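Long-range contacts in probable TonB-dependent siderophore receptor PiuA (PDB 5FP1), which probably binds iron-chelating siderophores at the outer membrane of Acinetobacter baumannii, the first step of TonB-dependent iron uptake: residues 109-113 with 180-184; 221-227 with 265-271. One frame throughout, in Å; residues are numbered along the deposited sequence.

Both contacts lie where the plug of this TonB-dependent receptor meets its 22-stranded barrel, and their centres are about 11 Å apart. Contact 1 sets the plug loop 109-113 against the inner face of strand 177-188; contact 2 pairs two further strands of the same barrel wall, 215-226 and 264-279. They touch through the plug loop: Phe-112 CE1 lies 3.4 Å from Tyr-222 OH, Ala-113 CB 3.7 Å from Tyr-222 CE1, and Glu-110 CB 3.9 Å from Leu-224 CD2. The inward residues of contact 2 thus continue the surface on which contact 1 packs. On the outward face of contact 2, the side chain of His-270 comes within about 4 Å of a bound C8E detergent molecule.

Contact 1 of 2, residues 109-113 with 180-184; sequences REMFA and VAVLG
Phe-112, Leu-183 and Ala-181 carry most of this contact between a plug loop and the barrel wall, an interface characteristic of TonB-dependent receptors, whose plug fills the barrel. Residues 180-184 form a strand whose alternation turns Ala-181 and Leu-183 toward the plug and Val-182 away. Residues 109-113 are irregular: extended at Glu-110, then turning through Met-111 and Phe-112. The nearest CA atoms, of Phe-112 and Leu-183, are 6.8 Å apart. Phe-112 (chi1 p) lays one ring face over Leu-183, whose CB lies 3.9 Å from the ring centroid in a CH-pi contact. Leu-183 (t, p) brings CD2 to 3.7 Å from Phe-112 CD1. Small Ala-181 lets the ring approach, its CB 4.0 Å from Phe-112 CD2. Glu-110 CD sits 3.4 Å from Leu-183 CD2; Glu-110 OE1 accepts a 2.9 Å hydrogen bond from Phe-112 N, while OE2 makes salt bridges to Arg-200 and Arg-163. No hydrogen bond joins the segments, so their fit rests on apolar packing, with the buried carboxylate's charge balanced by barrel arginines.

Contact 2 of 2, residues 221-227 with 265-271; sequences YYYLQTD and QKQENHI
A polar and aromatic cluster crowds one face of this barrel strand pair: His-270 (chi1 m) shares a 2.7 Å hydrogen bond between its ND1 and Tyr-221 OH, while its NE2 donates to Glu-268 OE2, also at 2.7 Å. Tyr-223 (t) places CD1 3.5 Å from His-270 CE1, the rings inclined at 52°, and its OH makes a very short 2.5 Å bond to Gln-225 OE1. Underneath, strands 221-226 and 265-271 run antiparallel at 174°, axes 4.7 Å apart. In the hydrogen-bonded pairs, Tyr-222 N–Ile-271 O and Ile-271 N–Tyr-222 O are 2.8 Å, Leu-224 N–Asn-269 O 3.0 Å and Asn-269 N–Leu-224 O 2.9 Å; Tyr-223/His-270 and Gln-225/Glu-268 are non-hydrogen-bonded. Thr-226 N donates to Gln-267 O (2.8 Å), and Gln-267 N to Thr-226 OG1 (2.9 Å), which the p rotamer permits. Tyr-222 CB meets Ile-271 CB at 4.2 Å, and a water links Leu-224 O to Asn-269 ND2. Such meandering antiparallel pairing is characteristic of outer-membrane barrels: backbone bonds, with Thr-226 OG1 replacing one carbonyl, join the strands, while the inward face mixes Tyr-222, Leu-224 and Ile-271 with amides bonded to plug (Gln-267 OE1 to Asn-108 N) and wall (Asn-269 OD1 to Ser-295 OG).

Contact 1 of 2, residues 109-113 with 180-184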
loop_
_atom_site.group_PDB
_atom_site.type_symbol
_atom_site.label_atom_id
_atom_site.label_comp_id
_atom_site.label_asym_id
_atom_site.label_seq_id
_atom_site.Cartn_x
_atom_site.Cartn_y
_atom_site.Cartn_z
ATOM N N ARG A 109 2.678 -6.110 -4.011
ATOM C CA ARG A 109 4.121 -5.859 -3.992
ATOM C C ARG A 109 4.843 -6.825 -3.047
ATOM O O ARG A 109 4.322 -7.150 -1.970
ATOM C CB ARG A 109 4.397 -4.420 -3.601
ATOM C CG ARG A 109 3.910 -3.438 -4.659
ATOM C CD ARG A 109 3.780 -2.021 -4.135
ATOM N NE ARG A 109 3.277 -1.100 -5.156
ATOM C CZ ARG A 109 2.023 -1.034 -5.571
ATOM N NH1 ARG A 109 1.090 -1.813 -5.025
ATOM N NH2 ARG A 109 1.700 -0.177 -6.534
ATOM N N GLU A 110 6.021 -7.270 -3.487
ATOM C CA GLU A 110 6.893 -8.170 -2.728
ATOM C C GLU A 110 7.900 -7.432 -1.874
ATOM O O GLU A 110 8.237 -6.263 -2.137
ATOM C CB GLU A 110 7.703 -9.074 -3.677
ATOM C CG GLU A 110 7.320 -10.549 -3.631
ATOM C CD GLU A 110 8.048 -11.352 -2.553
ATOM O OE1 GLU A 110 9.047 -10.854 -2.018
ATOM O OE2 GLU A 110 7.613 -12.500 -2.243
ATOM N N MET A 111 8.442 -8.148 -0.901
ATOM C CA MET A 111 9.467 -7.563 -0.027
ATOM C C MET A 111 10.903 -7.992 -0.370
ATOM O O MET A 111 11.830 -7.497 0.261
ATOM C CB MET A 111 9.177 -7.920 1.426
ATOM C CG MET A 111 7.874 -7.329 1.971
ATOM S SD MET A 111 7.862 -5.525 1.967
ATOM C CE MET A 111 9.031 -5.242 3.291
ATOM N N PHE A 112 11.108 -8.876 -1.353
ATOM C CA PHE A 112 12.448 -9.481 -1.512
ATOM C C PHE A 112 13.533 -8.484 -1.859
ATOM O O PHE A 112 14.670 -8.658 -1.444
ATOM C CB PHE A 112 12.481 -10.653 -2.506
ATOM C CG PHE A 112 12.637 -10.256 -3.946
ATOM C CD1 PHE A 112 11.534 -9.881 -4.702
ATOM C CD2 PHE A 112 13.883 -10.324 -4.573
ATOM C CE1 PHE A 112 11.655 -9.550 -6.035
ATOM C CE2 PHE A 112 14.005 -10.014 -5.917
ATOM C CZ PHE A 112 12.897 -9.616 -6.647
ATOM N N ALA A 113 13.209 -7.434 -2.597
ATOM C CA ALA A 113 14.205 -6.434 -2.948
ATOM C C ALA A 113 14.099 -5.169 -2.113
ATOM O O ALA A 113 14.669 -4.144 -2.479
ATOM C CB ALA A 113 14.082 -6.068 -4.407
ATOM N N VAL A 180 22.768 -8.569 -7.063
ATOM C CA VAL A 180 21.572 -9.203 -7.603
ATOM C C VAL A 180 20.842 -9.934 -6.492
ATOM O O VAL A 180 21.462 -10.624 -5.684
ATOM C CB VAL A 180 21.887 -10.154 -8.759
ATOM C CG1 VAL A 180 22.740 -11.312 -8.297
ATOM C CG2 VAL A 180 20.592 -10.676 -9.377
ATOM N N ALA A 181 19.524 -9.732 -6.413
ATOM C CA ALA A 181 18.667 -10.533 -5.534
ATOM C C ALA A 181 17.748 -11.380 -6.407
ATOM O O ALA A 181 17.328 -10.949 -7.476
ATOM C CB ALA A 181 17.867 -9.641 -4.599
ATOM N N VAL A 182 17.494 -12.606 -5.985
ATOM C CA VAL A 182 16.663 -13.518 -6.757
ATOM C C VAL A 182 15.674 -14.150 -5.793
ATOM O O VAL A 182 15.975 -14.323 -4.614
ATOM C CB VAL A 182 17.484 -14.620 -7.458
ATOM C CG1 VAL A 182 16.628 -15.351 -8.463
ATOM C CG2 VAL A 182 18.679 -14.034 -8.192
ATOM N N LEU A 183 14.491 -14.472 -6.305
ATOM C CA LEU A 183 13.388 -14.949 -5.486
ATOM C C LEU A 183 12.671 -16.062 -6.223
ATOM O O LEU A 183 12.363 -15.933 -7.407
ATOM C CB LEU A 183 12.376 -13.821 -5.191
ATOM C CG LEU A 183 11.035 -14.273 -4.578
ATOM C CD1 LEU A 183 11.204 -14.654 -3.125
ATOM C CD2 LEU A 183 9.954 -13.195 -4.738
ATOM N N GLY A 184 12.373 -17.113 -5.469
ATOM C CA GLY A 184 11.404 -18.129 -5.842
ATOM C C GLY A 184 10.489 -18.388 -4.673
ATOM O O GLY A 184 10.943 -18.639 -3.569
#

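Contact 2 of 2, residues 221-227 with 265-271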
loop_
_atom_site.group_PDB
_atom_site.type_symbol
_atom_site.label_atom_id
_atom_site.label_comp_id
_atom_site.label_asym_id
_atom_site.label_seq_id
_atom_site.Cartn_x
_atom_site.Cartn_y
_atom_site.Cartn_z
ATOM N N TYR A 221 17.433 -2.803 -12.217
ATOM C CA TYR A 221 16.321 -3.449 -12.859
ATOM C C TYR A 221 15.633 -4.280 -11.811
ATOM O O TYR A 221 16.282 -4.835 -10.914
ATOM C CB TYR A 221 16.830 -4.337 -13.998
ATOM C CG TYR A 221 15.798 -5.217 -14.652
ATOM C CD1 TYR A 221 14.736 -4.662 -15.387
ATOM C CD2 TYR A 221 15.885 -6.610 -14.588
ATOM C CE1 TYR A 221 13.798 -5.471 -16.007
ATOM C CE2 TYR A 221 14.940 -7.416 -15.206
ATOM C CZ TYR A 221 13.894 -6.845 -15.900
ATOM O OH TYR A 221 12.962 -7.644 -16.542
ATOM N N TYR A 222 14.307 -4.364 -11.932
ATOM C CA TYR A 222 13.483 -5.131 -11.037
ATOM C C TYR A 222 12.465 -5.881 -11.878
ATOM O O TYR A 222 11.863 -5.317 -12.792
ATOM C CB TYR A 222 12.753 -4.213 -10.044
ATOM C CG TYR A 222 11.860 -4.961 -9.067
ATOM C CD1 TYR A 222 12.392 -5.602 -7.970
ATOM C CD2 TYR A 222 10.479 -5.032 -9.256
ATOM C CE1 TYR A 222 11.594 -6.295 -7.079
ATOM C CE2 TYR A 222 9.674 -5.723 -8.369
ATOM C CZ TYR A 222 10.229 -6.351 -7.277
ATOM O OH TYR A 222 9.435 -7.033 -6.362
ATOM N N TYR A 223 12.273 -7.145 -11.548
ATOM C CA TYR A 223 11.314 -8.004 -12.232
ATOM C C TYR A 223 10.649 -8.893 -11.214
ATOM O O TYR A 223 11.313 -9.504 -10.363
ATOM C CB TYR A 223 12.018 -8.898 -13.254
ATOM C CG TYR A 223 11.210 -10.121 -13.709
ATOM C CD1 TYR A 223 10.237 -10.009 -14.691
ATOM C CD2 TYR A 223 11.444 -11.374 -13.165
ATOM C CE1 TYR A 223 9.519 -11.117 -15.126
ATOM C CE2 TYR A 223 10.742 -12.497 -13.590
ATOM C CZ TYR A 223 9.784 -12.371 -14.567
ATOM O OH TYR A 223 9.092 -13.498 -14.987
ATOM N N LEU A 224 9.330 -8.976 -11.321
ATOM C CA LEU A 224 8.528 -9.897 -10.548
ATOM C C LEU A 224 7.364 -10.394 -11.367
ATOM O O LEU A 224 6.646 -9.597 -12.024
ATOM C CB LEU A 224 7.981 -9.218 -9.288
ATOM C CG LEU A 224 7.195 -10.134 -8.345
ATOM C CD1 LEU A 224 8.102 -11.073 -7.592
ATOM C CD2 LEU A 224 6.371 -9.328 -7.343
ATOM N N GLN A 225 7.155 -11.705 -11.328
ATOM C CA GLN A 225 6.064 -12.305 -12.081
ATOM C C GLN A 225 5.352 -13.318 -11.222
ATOM O O GLN A 225 6.000 -14.130 -10.530
ATOM C CB GLN A 225 6.580 -12.955 -13.385
ATOM C CG GLN A 225 5.437 -13.371 -14.309
ATOM C CD GLN A 225 5.854 -13.664 -15.750
ATOM O OE1 GLN A 225 6.969 -13.335 -16.216
ATOM N NE2 GLN A 225 4.926 -14.272 -16.485
ATOM N N THR A 226 4.017 -13.248 -11.220
ATOM C CA THR A 226 3.199 -14.099 -10.354
ATOM C C THR A 226 2.242 -14.958 -11.155
ATOM O O THR A 226 1.879 -14.628 -12.293
ATOM C CB THR A 226 2.316 -13.279 -9.377
ATOM O OG1 THR A 226 1.219 -12.717 -10.116
ATOM C CG2 THR A 226 3.087 -12.173 -8.721
ATOM N N ASP A 227 1.782 -16.040 -10.526
ATOM C CA ASP A 227 0.848 -16.981 -11.146
ATOM C C ASP A 227 0.026 -17.571 -10.007
ATOM O O ASP A 227 0.457 -18.528 -9.347
ATOM C CB ASP A 227 1.645 -18.081 -11.884
ATOM C CG ASP A 227 0.757 -19.060 -12.666
ATOM O OD1 ASP A 227 -0.432 -18.801 -12.897
ATOM O OD2 ASP A 227 1.276 -20.111 -13.073
ATOM N N GLN A 265 -4.858 -15.216 -11.401
ATOM C CA GLN A 265 -4.282 -13.886 -11.467
ATOM C C GLN A 265 -2.830 -13.989 -11.810
ATOM O O GLN A 265 -2.078 -14.728 -11.176
ATOM C CB GLN A 265 -4.461 -13.131 -10.141
ATOM C CG GLN A 265 -3.861 -11.718 -10.123
ATOM C CD GLN A 265 -4.584 -10.793 -9.144
ATOM O OE1 GLN A 265 -5.069 -11.238 -8.098
ATOM N NE2 GLN A 265 -4.695 -9.496 -9.504
ATOM N N LYS A 266 -2.446 -13.218 -12.806
ATOM C CA LYS A 266 -1.072 -13.154 -13.253
ATOM C C LYS A 266 -0.628 -11.697 -13.336
ATOM O O LYS A 266 -1.217 -10.881 -14.050
ATOM C CB LYS A 266 -0.962 -13.794 -14.640
ATOM C CG LYS A 266 -1.265 -15.289 -14.645
ATOM C CD LYS A 266 -1.593 -15.791 -16.051
ATOM C CE LYS A 266 -1.785 -17.300 -16.042
ATOM N NZ LYS A 266 -1.970 -17.841 -17.419
ATOM N N GLN A 267 0.379 -11.361 -12.547
ATOM C CA GLN A 267 0.948 -10.037 -12.573
ATOM C C GLN A 267 2.357 -10.139 -13.114
ATOM O O GLN A 267 3.087 -11.103 -12.834
ATOM C CB GLN A 267 0.946 -9.438 -11.159
ATOM C CG GLN A 267 -0.446 -9.372 -10.541
ATOM C CD GLN A 267 -0.518 -8.551 -9.274
ATOM O OE1 GLN A 267 0.448 -8.440 -8.522
ATOM N NE2 GLN A 267 -1.672 -7.969 -9.028
ATOM N N GLU A 268 2.773 -9.094 -13.799
ATOM C CA GLU A 268 4.137 -9.018 -14.300
ATOM C C GLU A 268 4.610 -7.581 -14.279
ATOM O O GLU A 268 3.985 -6.711 -14.865
ATOM C CB GLU A 268 4.218 -9.569 -15.729
ATOM C CG GLU A 268 5.644 -9.601 -16.259
ATOM C CD GLU A 268 5.740 -10.140 -17.691
ATOM O OE1 GLU A 268 4.805 -10.822 -18.167
ATOM O OE2 GLU A 268 6.760 -9.882 -18.346
ATOM N N ASN A 269 5.704 -7.346 -13.567
ATOM C CA ASN A 269 6.227 -6.018 -13.368
ATOM C C ASN A 269 7.713 -5.945 -13.682
ATOM O O ASN A 269 8.474 -6.789 -13.217
ATOM C CB ASN A 269 5.960 -5.561 -11.955
ATOM C CG ASN A 269 4.506 -5.143 -11.765
ATOM O OD1 ASN A 269 4.112 -4.017 -12.082
ATOM N ND2 ASN A 269 3.696 -6.087 -11.346
ATOM N N HIS A 270 8.076 -4.909 -14.439
ATOM C CA HIS A 270 9.465 -4.609 -14.774
ATOM C C HIS A 270 9.700 -3.167 -14.433
ATOM O O HIS A 270 8.867 -2.307 -14.769
ATOM C CB HIS A 270 9.703 -4.756 -16.279
ATOM C CG HIS A 270 9.425 -6.111 -16.831
ATOM N ND1 HIS A 270 10.433 -6.996 -17.158
ATOM C CD2 HIS A 270 8.261 -6.723 -17.168
ATOM C CE1 HIS A 270 9.899 -8.102 -17.649
ATOM N NE2 HIS A 270 8.584 -7.966 -17.655
ATOM N N ILE A 271 10.829 -2.870 -13.783
ATOM C CA ILE A 271 11.227 -1.479 -13.574
ATOM C C ILE A 271 12.731 -1.330 -13.918
ATOM O O ILE A 271 13.555 -2.090 -13.408
ATOM C CB ILE A 271 11.047 -1.020 -12.096
ATOM C CG1 ILE A 271 9.625 -1.283 -11.590
ATOM C CG2 ILE A 271 11.402 0.475 -11.949
ATOM C CD1 ILE A 271 9.420 -0.994 -10.110
HETATM O O HOH W 1 4.382 -8.750 -10.560
#